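PDB 4R7F: uncharacterized protein from Parabacteroides merdae, which is of unknown function but binds a magnesium ion and resembles, in its first domain, type 9 secretion system plug proteins. Local coordinates for residues 368-378 and 390-398; 16-27 and 269-277. All coordinates share one frame; numbering follows the deposited sequence. Where two conformers were deposited one is given.

Interaction 1 of 2, residues 368-378 and 390-398; sequences YQTQNEYSIYV and LIGVTTVRN. With MG (magnesium ion), chain G.
Y377 and V393 lie side by side across two antiparallel strands of a beta hairpin. V393 CG2 sits over the middle of the Y377 ring, 3.8 Å from its centroid, a CH-pi contact. The ring's CG is turned anti to its own carbonyl carbon (chi1 -72°), which lays its face against this methyl. L390 CD1 meets the ring edge. From strand 129-138, S136 touches Y377 and L390, and V138 touches L390 and V393. A serine in place of Y377 would probably leave V393 CG2 without its ring and open a gap beside L390.

I391 and G392 both face V378, a classic beta bulge. V378 N bonds to G392 O at 2.8 Å. V378 O takes the I391 N-H at 3.0 Å and only a weak bond from G392 N. On the other sheet face Y374, I376 and V378 cover strands 143-149 and 160-168, as in a beta sandwich. On the Y377 face, S375 OG and T395 OG1 share a hydrogen bond of 2.8 Å, and Y30 OH also reaches T395 OG1.

The far end is looser. R397 is exposed and poorly ordered, and its salt bridge from NH1 to E373 OE1 is long at 3.4 Å. R273 is the stronger partner of E373. N398 is exposed too, yet its ND2 gives to T370 O at 3.0 Å and its OD1 accepts from N372 N. Between T370 and N372, Q371 O binds magnesium at 2.2 Å. Backbone bonds run along the whole hairpin; apolar side chains cover the Y377-V378 end, and side-chain polar bonds and magnesium add to the Q371 end.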
loop_
_atom_site.group_PDB
_atom_site.type_symbol
_atom_site.label_atom_id
_atom_site.label_comp_id
_atom_site.label_asym_id
_atom_site.label_seq_id
_atom_site.Cartn_x
_atom_site.Cartn_y
_atom_site.Cartn_z
ATOM N N TYR A 368 16.640 -7.778 -1.837
ATOM C CA TYR A 368 15.406 -8.361 -1.260
ATOM C C TYR A 368 14.436 -7.324 -0.707
ATOM O O TYR A 368 13.246 -7.587 -0.676
ATOM C CB TYR A 368 15.703 -9.393 -0.160
ATOM C CG TYR A 368 16.049 -8.751 1.157
ATOM C CD1 TYR A 368 17.344 -8.267 1.390
ATOM C CD2 TYR A 368 15.079 -8.576 2.153
ATOM C CE1 TYR A 368 17.667 -7.641 2.567
ATOM C CE2 TYR A 368 15.388 -7.939 3.346
ATOM C CZ TYR A 368 16.687 -7.500 3.545
ATOM O OH TYR A 368 17.030 -6.883 4.692
ATOM N N GLN A 369 14.947 -6.171 -0.266
ATOM C CA GLN A 369 14.111 -5.113 0.314
ATOM C C GLN A 369 13.183 -4.454 -0.690
ATOM O O GLN A 369 12.243 -3.781 -0.283
ATOM C CB GLN A 369 14.948 -3.958 0.924
ATOM C CG GLN A 369 16.056 -4.305 1.911
ATOM C CD GLN A 369 17.413 -4.610 1.266
ATOM O OE1 GLN A 369 17.525 -5.099 0.125
ATOM N NE2 GLN A 369 18.457 -4.319 2.003
ATOM N N THR A 370 13.501 -4.559 -1.985
ATOM C CA THR A 370 12.832 -3.783 -3.025
ATOM C C THR A 370 11.298 -3.949 -2.971
ATOM O O THR A 370 10.768 -5.064 -2.885
ATOM C CB THR A 370 13.370 -4.192 -4.427
ATOM O OG1 THR A 370 14.739 -3.802 -4.502
ATOM C CG2 THR A 370 12.587 -3.517 -5.562
ATOM N N GLN A 371 10.604 -2.835 -3.016
ATOM C CA GLN A 371 9.142 -2.830 -3.099
ATOM C C GLN A 371 8.728 -3.182 -4.530
ATOM O O GLN A 371 9.001 -2.426 -5.485
ATOM C CB GLN A 371 8.580 -1.456 -2.667
ATOM C CG GLN A 371 7.046 -1.327 -2.779
ATOM C CD GLN A 371 6.467 -0.914 -4.171
ATOM O OE1 GLN A 371 6.990 -0.017 -4.879
ATOM N NE2 GLN A 371 5.330 -1.546 -4.530
ATOM N N ASN A 372 8.094 -4.341 -4.684
ATOM C CA ASN A 372 7.559 -4.774 -5.985
ATOM C C ASN A 372 6.121 -5.151 -5.805
ATOM O O ASN A 372 5.662 -5.343 -4.683
ATOM C CB ASN A 372 8.320 -5.991 -6.506
ATOM C CG ASN A 372 9.716 -5.646 -6.959
ATOM O OD1 ASN A 372 9.932 -4.732 -7.777
ATOM N ND2 ASN A 372 10.671 -6.346 -6.420
ATOM N N GLU A 373 5.397 -5.256 -6.903
ATOM C CA GLU A 373 4.033 -5.764 -6.839
ATOM C C GLU A 373 3.916 -7.049 -7.646
ATOM O O GLU A 373 4.659 -7.247 -8.591
ATOM C CB GLU A 373 3.045 -4.734 -7.357
ATOM C CG GLU A 373 3.123 -4.464 -8.847
ATOM C CD GLU A 373 2.338 -3.235 -9.219
ATOM O OE1 GLU A 373 2.751 -2.126 -8.814
ATOM O OE2 GLU A 373 1.314 -3.381 -9.888
ATOM N N TYR A 374 2.973 -7.901 -7.265
ATOM C CA TYR A 374 2.752 -9.166 -7.928
ATOM C C TYR A 374 1.275 -9.349 -8.094
ATOM O O TYR A 374 0.548 -9.284 -7.124
ATOM C CB TYR A 374 3.288 -10.315 -7.083
ATOM C CG TYR A 374 4.753 -10.206 -6.877
ATOM C CD1 TYR A 374 5.275 -9.438 -5.855
ATOM C CD2 TYR A 374 5.634 -10.808 -7.739
ATOM C CE1 TYR A 374 6.649 -9.317 -5.674
ATOM C CE2 TYR A 374 7.009 -10.707 -7.546
ATOM C CZ TYR A 374 7.518 -9.951 -6.535
ATOM O OH TYR A 374 8.913 -9.802 -6.410
ATOM N N SER A 375 0.841 -9.577 -9.319
ATOM C CA SER A 375 -0.570 -9.815 -9.588
ATOM C C SER A 375 -0.777 -11.315 -9.891
ATOM O O SER A 375 -0.076 -11.890 -10.715
ATOM C CB SER A 375 -1.041 -8.955 -10.752
ATOM O OG SER A 375 -0.727 -7.576 -10.610
ATOM N N ILE A 376 -1.733 -11.917 -9.203
ATOM C CA ILE A 376 -2.050 -13.339 -9.263
ATOM C C ILE A 376 -3.423 -13.450 -9.897
ATOM O O ILE A 376 -4.396 -12.911 -9.380
ATOM C CB ILE A 376 -2.089 -13.930 -7.868
ATOM C CG1 ILE A 376 -0.730 -13.710 -7.198
ATOM C CG2 ILE A 376 -2.425 -15.423 -7.900
ATOM C CD1 ILE A 376 -0.797 -13.849 -5.705
ATOM N N TYR A 377 -3.457 -14.063 -11.071
ATOM C CA TYR A 377 -4.659 -14.239 -11.866
ATOM C C TYR A 377 -5.003 -15.712 -11.837
ATOM O O TYR A 377 -4.166 -16.549 -12.185
ATOM C CB TYR A 377 -4.390 -13.869 -13.336
ATOM C CG TYR A 377 -4.219 -12.390 -13.633
ATOM C CD1 TYR A 377 -3.079 -11.705 -13.261
ATOM C CD2 TYR A 377 -5.195 -11.699 -14.287
ATOM C CE1 TYR A 377 -2.929 -10.344 -13.540
ATOM C CE2 TYR A 377 -5.058 -10.367 -14.585
ATOM C CZ TYR A 377 -3.921 -9.692 -14.213
ATOM O OH TYR A 377 -3.818 -8.359 -14.523
ATOM N N VAL A 378 -6.243 -16.009 -11.476
ATOM C CA VAL A 378 -6.723 -17.348 -11.349
ATOM C C VAL A 378 -7.828 -17.568 -12.384
ATOM O O VAL A 378 -8.883 -17.004 -12.259
ATOM C CB VAL A 378 -7.292 -17.575 -9.938
ATOM C CG1 VAL A 378 -7.876 -18.979 -9.831
ATOM C CG2 VAL A 378 -6.219 -17.355 -8.880
ATOM N N LEU A 390 -12.024 -15.954 -15.592
ATOM C CA LEU A 390 -11.149 -15.376 -14.631
ATOM C C LEU A 390 -11.962 -15.222 -13.344
ATOM O O LEU A 390 -12.806 -14.340 -13.250
ATOM C CB LEU A 390 -10.643 -14.035 -15.167
ATOM C CG LEU A 390 -9.776 -13.188 -14.244
ATOM C CD1 LEU A 390 -8.595 -14.009 -13.795
ATOM C CD2 LEU A 390 -9.297 -11.886 -14.878
ATOM N N ILE A 391 -11.706 -16.092 -12.373
ATOM C CA ILE A 391 -12.528 -16.209 -11.183
ATOM C C ILE A 391 -11.921 -15.551 -9.947
ATOM O O ILE A 391 -12.556 -15.423 -8.904
ATOM C CB ILE A 391 -12.890 -17.684 -10.883
ATOM C CG1 ILE A 391 -11.676 -18.564 -10.606
ATOM C CG2 ILE A 391 -13.743 -18.264 -12.001
ATOM C CD1 ILE A 391 -12.030 -19.862 -9.901
ATOM N N GLY A 392 -10.683 -15.119 -10.070
ATOM C CA GLY A 392 -10.040 -14.378 -9.016
ATOM C C GLY A 392 -8.787 -13.685 -9.486
ATOM O O GLY A 392 -8.055 -14.188 -10.367
ATOM N N VAL A 393 -8.516 -12.536 -8.880
ATOM C CA VAL A 393 -7.323 -11.804 -9.184
ATOM C C VAL A 393 -6.990 -10.956 -7.994
ATOM O O VAL A 393 -7.876 -10.486 -7.316
ATOM C CB VAL A 393 -7.510 -10.976 -10.474
ATOM C CG1 VAL A 393 -8.623 -9.969 -10.312
ATOM C CG2 VAL A 393 -6.222 -10.264 -10.838
ATOM N N THR A 394 -5.708 -10.786 -7.706
ATOM C CA THR A 394 -5.280 -9.921 -6.618
ATOM C C THR A 394 -3.872 -9.406 -6.908
ATOM O O THR A 394 -3.124 -10.031 -7.636
ATOM C CB THR A 394 -5.301 -10.642 -5.262
ATOM O OG1 THR A 394 -5.182 -9.676 -4.229
ATOM C CG2 THR A 394 -4.138 -11.617 -5.094
ATOM N N THR A 395 -3.536 -8.236 -6.386
ATOM C CA THR A 395 -2.192 -7.697 -6.520
ATOM C C THR A 395 -1.669 -7.471 -5.088
ATOM O O THR A 395 -2.340 -6.855 -4.298
ATOM C CB THR A 395 -2.179 -6.403 -7.367
ATOM O OG1 THR A 395 -2.538 -6.695 -8.732
ATOM C CG2 THR A 395 -0.812 -5.808 -7.360
ATOM N N VAL A 396 -0.500 -8.010 -4.763
ATOM C CA VAL A 396 0.081 -7.911 -3.428
ATOM C C VAL A 396 1.439 -7.192 -3.512
ATOM O O VAL A 396 2.171 -7.360 -4.472
ATOM C CB VAL A 396 0.171 -9.318 -2.780
ATOM C CG1 VAL A 396 0.899 -10.314 -3.674
ATOM C CG2 VAL A 396 0.823 -9.259 -1.417
ATOM N N ARG A 397 1.726 -6.338 -2.539
ATOM C CA ARG A 397 3.007 -5.659 -2.426
ATOM C C ARG A 397 3.743 -6.127 -1.150
ATOM O O ARG A 397 3.178 -6.915 -0.374
ATOM C CB ARG A 397 2.754 -4.163 -2.422
ATOM C CG ARG A 397 2.499 -3.618 -3.814
ATOM C CD ARG A 397 1.660 -2.344 -3.863
ATOM N NE ARG A 397 0.273 -2.617 -4.289
ATOM C CZ ARG A 397 -0.270 -2.295 -5.469
ATOM N NH1 ARG A 397 0.426 -1.642 -6.393
ATOM N NH2 ARG A 397 -1.539 -2.616 -5.722
ATOM N N ASN A 398 4.986 -5.668 -0.937
ATOM C CA ASN A 398 5.759 -5.934 0.322
ATOM C C ASN A 398 6.348 -4.713 1.069
ATOM O O ASN A 398 5.668 -3.716 1.322
ATOM C CB ASN A 398 6.901 -6.911 0.040
ATOM C CG ASN A 398 7.840 -6.406 -1.034
ATOM O OD1 ASN A 398 7.402 -5.841 -2.025
ATOM N ND2 ASN A 398 9.132 -6.600 -0.836
HETATM MG MG MG G . 9.284 -0.654 -6.679
HETATM O O HOH W 1 10.740 -2.074 -7.930
#

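Interaction 2 of 2, residues 16-27 and 269-277; sequences TLQVKVAGELIS and DQDGRFFIR. With MG (magnesium ion), chain G.
Q270 O is gripped by two donors of R273, which also bonds S27 across the contact. R273 N and NH1 reach this oxygen from opposite faces of its plane, and R273 NH1 lies 3.0 Å from Q270 O. Extended from CG to NE (chi3 173°), the R273 chain carries its guanidinium to I26, whose side chain crosses it at about a right angle. I26 CG2 lies over the middle of that group, 3.8 Å from R273 CZ. At its edge R273 NH2 gives a 3.0 Å bond to S27 O, which accepts from above its carbonyl plane. Water 3 joins R273 NE to S27 N.

Q270 to R273 form a type I' turn, and D271 within it binds magnesium through OD1 at 2.2 Å. D269 adds both carboxylate oxygens; E223 and Q371 O also bind the ion. Strand 274-276 follows the turn and pairs with strand 342-352, while strand 16-21 edges a sheet in the first domain.

I26 CD1 comes in at the F275 ring edge, 3.4 Å from F275 CZ. The Q18 side chain crosses F274 obliquely, with Q18 CG 3.7 Å from F274 CZ. T16 CG2 meets I276 CD1 tip to tip, and water 2 bridges Q18 NE2 and I276 N.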
loop_
_atom_site.group_PDB
_atom_site.type_symbol
_atom_site.label_atom_id
_atom_site.label_comp_id
_atom_site.label_asym_id
_atom_site.label_seq_id
_atom_site.Cartn_x
_atom_site.Cartn_y
_atom_site.Cartn_z
ATOM N N THR A 16 2.034 6.911 -26.303
ATOM C CA THR A 16 1.560 7.103 -24.927
ATOM C C THR A 16 0.273 6.350 -24.723
ATOM O O THR A 16 -0.716 6.859 -24.162
ATOM C CB THR A 16 1.438 8.614 -24.611
ATOM O OG1 THR A 16 2.640 9.269 -25.051
ATOM C CG2 THR A 16 1.250 8.853 -23.144
ATOM N N LEU A 17 0.285 5.118 -25.212
ATOM C CA LEU A 17 -0.805 4.194 -24.947
ATOM C C LEU A 17 -0.827 3.840 -23.465
ATOM O O LEU A 17 0.148 3.335 -22.942
ATOM C CB LEU A 17 -0.642 2.931 -25.752
ATOM C CG LEU A 17 -1.685 1.855 -25.514
ATOM C CD1 LEU A 17 -3.054 2.313 -25.984
ATOM C CD2 LEU A 17 -1.267 0.603 -26.266
ATOM N N GLN A 18 -1.950 4.122 -22.818
ATOM C CA GLN A 18 -2.201 3.756 -21.440
ATOM C C GLN A 18 -3.465 2.923 -21.340
ATOM O O GLN A 18 -4.477 3.227 -21.975
ATOM C CB GLN A 18 -2.407 5.004 -20.587
ATOM C CG GLN A 18 -1.226 5.951 -20.585
ATOM C CD GLN A 18 -1.469 7.199 -19.743
ATOM O OE1 GLN A 18 -1.834 8.276 -20.256
ATOM N NE2 GLN A 18 -1.254 7.065 -18.458
ATOM N N VAL A 19 -3.364 1.876 -20.532
ATOM C CA VAL A 19 -4.458 1.034 -20.103
ATOM C C VAL A 19 -4.514 1.036 -18.562
ATOM O O VAL A 19 -3.603 0.563 -17.888
ATOM C CB VAL A 19 -4.250 -0.386 -20.629
ATOM C CG1 VAL A 19 -5.414 -1.282 -20.221
ATOM C CG2 VAL A 19 -4.049 -0.341 -22.140
ATOM N N LYS A 20 -5.594 1.599 -18.036
ATOM C CA LYS A 20 -5.740 1.805 -16.605
ATOM C C LYS A 20 -7.215 1.794 -16.251
ATOM O O LYS A 20 -8.069 1.726 -17.132
ATOM C CB LYS A 20 -5.071 3.114 -16.185
ATOM C CG LYS A 20 -5.434 4.310 -17.043
ATOM C CD LYS A 20 -6.401 5.246 -16.337
ATOM C CE LYS A 20 -5.685 6.346 -15.566
ATOM N NZ LYS A 20 -6.684 7.189 -14.869
ATOM N N VAL A 21 -7.526 1.792 -14.959
ATOM C CA VAL A 21 -8.913 1.854 -14.556
ATOM C C VAL A 21 -9.317 3.319 -14.590
ATOM O O VAL A 21 -8.644 4.153 -13.995
ATOM C CB VAL A 21 -9.143 1.254 -13.175
ATOM C CG1 VAL A 21 -10.569 1.532 -12.719
ATOM C CG2 VAL A 21 -8.885 -0.230 -13.203
ATOM N N ALA A 22 -10.389 3.618 -15.329
ATOM C CA ALA A 22 -10.867 4.985 -15.503
ATOM C C ALA A 22 -11.032 5.619 -14.125
ATOM O O ALA A 22 -11.584 5.004 -13.194
ATOM C CB ALA A 22 -12.187 5.003 -16.254
ATOM N N GLY A 23 -10.480 6.819 -13.978
ATOM C CA GLY A 23 -10.539 7.538 -12.698
ATOM C C GLY A 23 -9.455 7.259 -11.659
ATOM O O GLY A 23 -9.400 7.959 -10.668
ATOM N N GLU A 24 -8.595 6.258 -11.866
ATOM C CA GLU A 24 -7.588 5.881 -10.863
ATOM C C GLU A 24 -6.197 6.419 -11.236
ATOM O O GLU A 24 -5.801 6.404 -12.392
ATOM C CB GLU A 24 -7.532 4.344 -10.669
ATOM C CG GLU A 24 -8.682 3.689 -9.913
ATOM C CD GLU A 24 -8.969 4.345 -8.553
ATOM O OE1 GLU A 24 -8.064 4.405 -7.672
ATOM O OE2 GLU A 24 -10.120 4.811 -8.361
ATOM N N LEU A 25 -5.459 6.892 -10.239
ATOM C CA LEU A 25 -4.092 7.338 -10.441
ATOM C C LEU A 25 -3.144 6.141 -10.705
ATOM O O LEU A 25 -2.337 6.161 -11.644
ATOM C CB LEU A 25 -3.606 8.116 -9.216
ATOM C CG LEU A 25 -2.196 8.704 -9.402
ATOM C CD1 LEU A 25 -2.285 9.961 -10.246
ATOM C CD2 LEU A 25 -1.474 8.979 -8.079
ATOM N N ILE A 26 -3.231 5.144 -9.834
ATOM C CA ILE A 26 -2.409 3.938 -9.863
ATOM C C ILE A 26 -3.383 2.793 -10.017
ATOM O O ILE A 26 -4.326 2.691 -9.243
ATOM C CB ILE A 26 -1.692 3.722 -8.507
ATOM C CG1 ILE A 26 -0.767 4.898 -8.166
ATOM C CG2 ILE A 26 -0.948 2.391 -8.466
ATOM C CD1 ILE A 26 0.300 5.178 -9.186
ATOM N N SER A 27 -3.210 1.931 -11.009
ATOM C CA SER A 27 -4.148 0.837 -11.099
ATOM C C SER A 27 -3.591 -0.388 -11.739
ATOM O O SER A 27 -2.430 -0.439 -12.096
ATOM C CB SER A 27 -5.472 1.280 -11.745
ATOM O OG SER A 27 -5.277 1.661 -13.072
ATOM N N ASP A 269 9.127 4.564 -5.720
ATOM C CA ASP A 269 8.778 4.447 -7.130
ATOM C C ASP A 269 7.314 4.032 -7.326
ATOM O O ASP A 269 6.550 3.924 -6.388
ATOM C CB ASP A 269 9.727 3.476 -7.860
ATOM C CG ASP A 269 9.491 2.012 -7.479
ATOM O OD1 ASP A 269 8.671 1.743 -6.580
ATOM O OD2 ASP A 269 10.128 1.113 -8.077
ATOM N N GLN A 270 6.937 3.806 -8.570
ATOM C CA GLN A 270 5.583 3.382 -8.902
ATOM C C GLN A 270 5.651 2.174 -9.853
ATOM O O GLN A 270 4.807 1.996 -10.725
ATOM C CB GLN A 270 4.830 4.557 -9.497
ATOM C CG GLN A 270 4.625 5.715 -8.517
ATOM C CD GLN A 270 5.832 6.668 -8.365
ATOM O OE1 GLN A 270 6.618 6.889 -9.296
ATOM N NE2 GLN A 270 5.970 7.244 -7.173
ATOM N N ASP A 271 6.688 1.357 -9.642
ATOM C CA ASP A 271 6.908 0.050 -10.298
ATOM C C ASP A 271 6.772 0.035 -11.828
ATOM O O ASP A 271 6.129 -0.871 -12.378
ATOM C CB ASP A 271 5.967 -0.991 -9.691
ATOM C CG ASP A 271 6.231 -1.256 -8.196
ATOM O OD1 ASP A 271 7.363 -1.020 -7.687
ATOM O OD2 ASP A 271 5.270 -1.756 -7.547
ATOM N N GLY A 272 7.332 1.064 -12.477
ATOM C CA GLY A 272 7.464 1.154 -13.904
ATOM C C GLY A 272 6.452 2.078 -14.550
ATOM O O GLY A 272 6.501 2.320 -15.742
ATOM N N ARG A 273 5.545 2.628 -13.765
ATOM C CA ARG A 273 4.542 3.521 -14.315
ATOM C C ARG A 273 5.105 4.881 -14.696
ATOM O O ARG A 273 6.222 5.270 -14.289
ATOM C CB ARG A 273 3.395 3.724 -13.323
ATOM C CG ARG A 273 2.633 2.454 -13.011
ATOM C CD ARG A 273 1.628 2.673 -11.900
ATOM N NE ARG A 273 0.800 1.475 -11.748
ATOM C CZ ARG A 273 1.119 0.432 -11.001
ATOM N NH1 ARG A 273 2.240 0.429 -10.291
ATOM N NH2 ARG A 273 0.305 -0.611 -10.951
ATOM N N PHE A 274 4.320 5.593 -15.500
ATOM C CA PHE A 274 4.585 6.991 -15.816
ATOM C C PHE A 274 3.312 7.795 -15.665
ATOM O O PHE A 274 2.227 7.226 -15.671
ATOM C CB PHE A 274 5.166 7.147 -17.236
ATOM C CG PHE A 274 4.203 6.823 -18.349
ATOM C CD1 PHE A 274 3.252 7.724 -18.743
ATOM C CD2 PHE A 274 4.289 5.629 -19.020
ATOM C CE1 PHE A 274 2.384 7.407 -19.752
ATOM C CE2 PHE A 274 3.460 5.324 -20.047
ATOM C CZ PHE A 274 2.492 6.202 -20.407
ATOM N N PHE A 275 3.448 9.121 -15.570
ATOM C CA PHE A 275 2.327 9.997 -15.289
ATOM C C PHE A 275 2.508 11.233 -16.117
ATOM O O PHE A 275 3.534 11.899 -16.003
ATOM C CB PHE A 275 2.312 10.365 -13.819
ATOM C CG PHE A 275 2.287 9.169 -12.929
ATOM C CD1 PHE A 275 3.473 8.567 -12.527
ATOM C CD2 PHE A 275 1.081 8.584 -12.570
ATOM C CE1 PHE A 275 3.460 7.413 -11.769
ATOM C CE2 PHE A 275 1.068 7.455 -11.794
ATOM C CZ PHE A 275 2.258 6.870 -11.397
ATOM N N ILE A 276 1.524 11.523 -16.958
ATOM C CA ILE A 276 1.604 12.659 -17.861
ATOM C C ILE A 276 1.195 13.925 -17.093
ATOM O O ILE A 276 0.103 14.006 -16.566
ATOM C CB ILE A 276 0.725 12.452 -19.087
ATOM C CG1 ILE A 276 1.131 11.173 -19.852
ATOM C CG2 ILE A 276 0.768 13.687 -19.973
ATOM C CD1 ILE A 276 2.575 11.109 -20.328
ATOM N N ARG A 277 2.122 14.885 -17.056
ATOM C CA ARG A 277 2.039 16.083 -16.223
ATOM C C ARG A 277 2.871 17.182 -16.910
ATOM O O ARG A 277 3.828 16.893 -17.623
ATOM C CB ARG A 277 2.614 15.821 -14.812
ATOM C CG ARG A 277 2.064 14.615 -14.049
ATOM C CD ARG A 277 2.815 14.392 -12.734
ATOM N NE ARG A 277 2.067 13.604 -11.747
ATOM C CZ ARG A 277 2.649 12.781 -10.886
ATOM N NH1 ARG A 277 3.961 12.645 -10.921
ATOM N NH2 ARG A 277 1.940 12.089 -10.003
HETATM MG MG MG G . 9.284 -0.654 -6.679
HETATM O O HOH W 2 -1.161 9.875 -17.188
HETATM O O HOH W 3 -1.467 2.249 -13.284
HETATM O O HOH W 1 10.740 -2.074 -7.930
#

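From the N terminus, residues 16-27 come first, in the plug-like first domain. Their partner is 269-277, with 241 residues between them, so interaction 2 closes a very long loop and joins that domain to the sheet of strands 274-276 and 342-352. Interaction 1 opens only afterwards and closes a short hairpin of 11 intervening residues. The two are in series and neither nest nor cross. Interaction 1 pairs strands 373-380 and 389-397; strand 181-187 lies on the other side of 373-380. The contact centres are about 17 Å apart, yet both reach the same magnesium. A salt bridge between E373 and R273 also joins them.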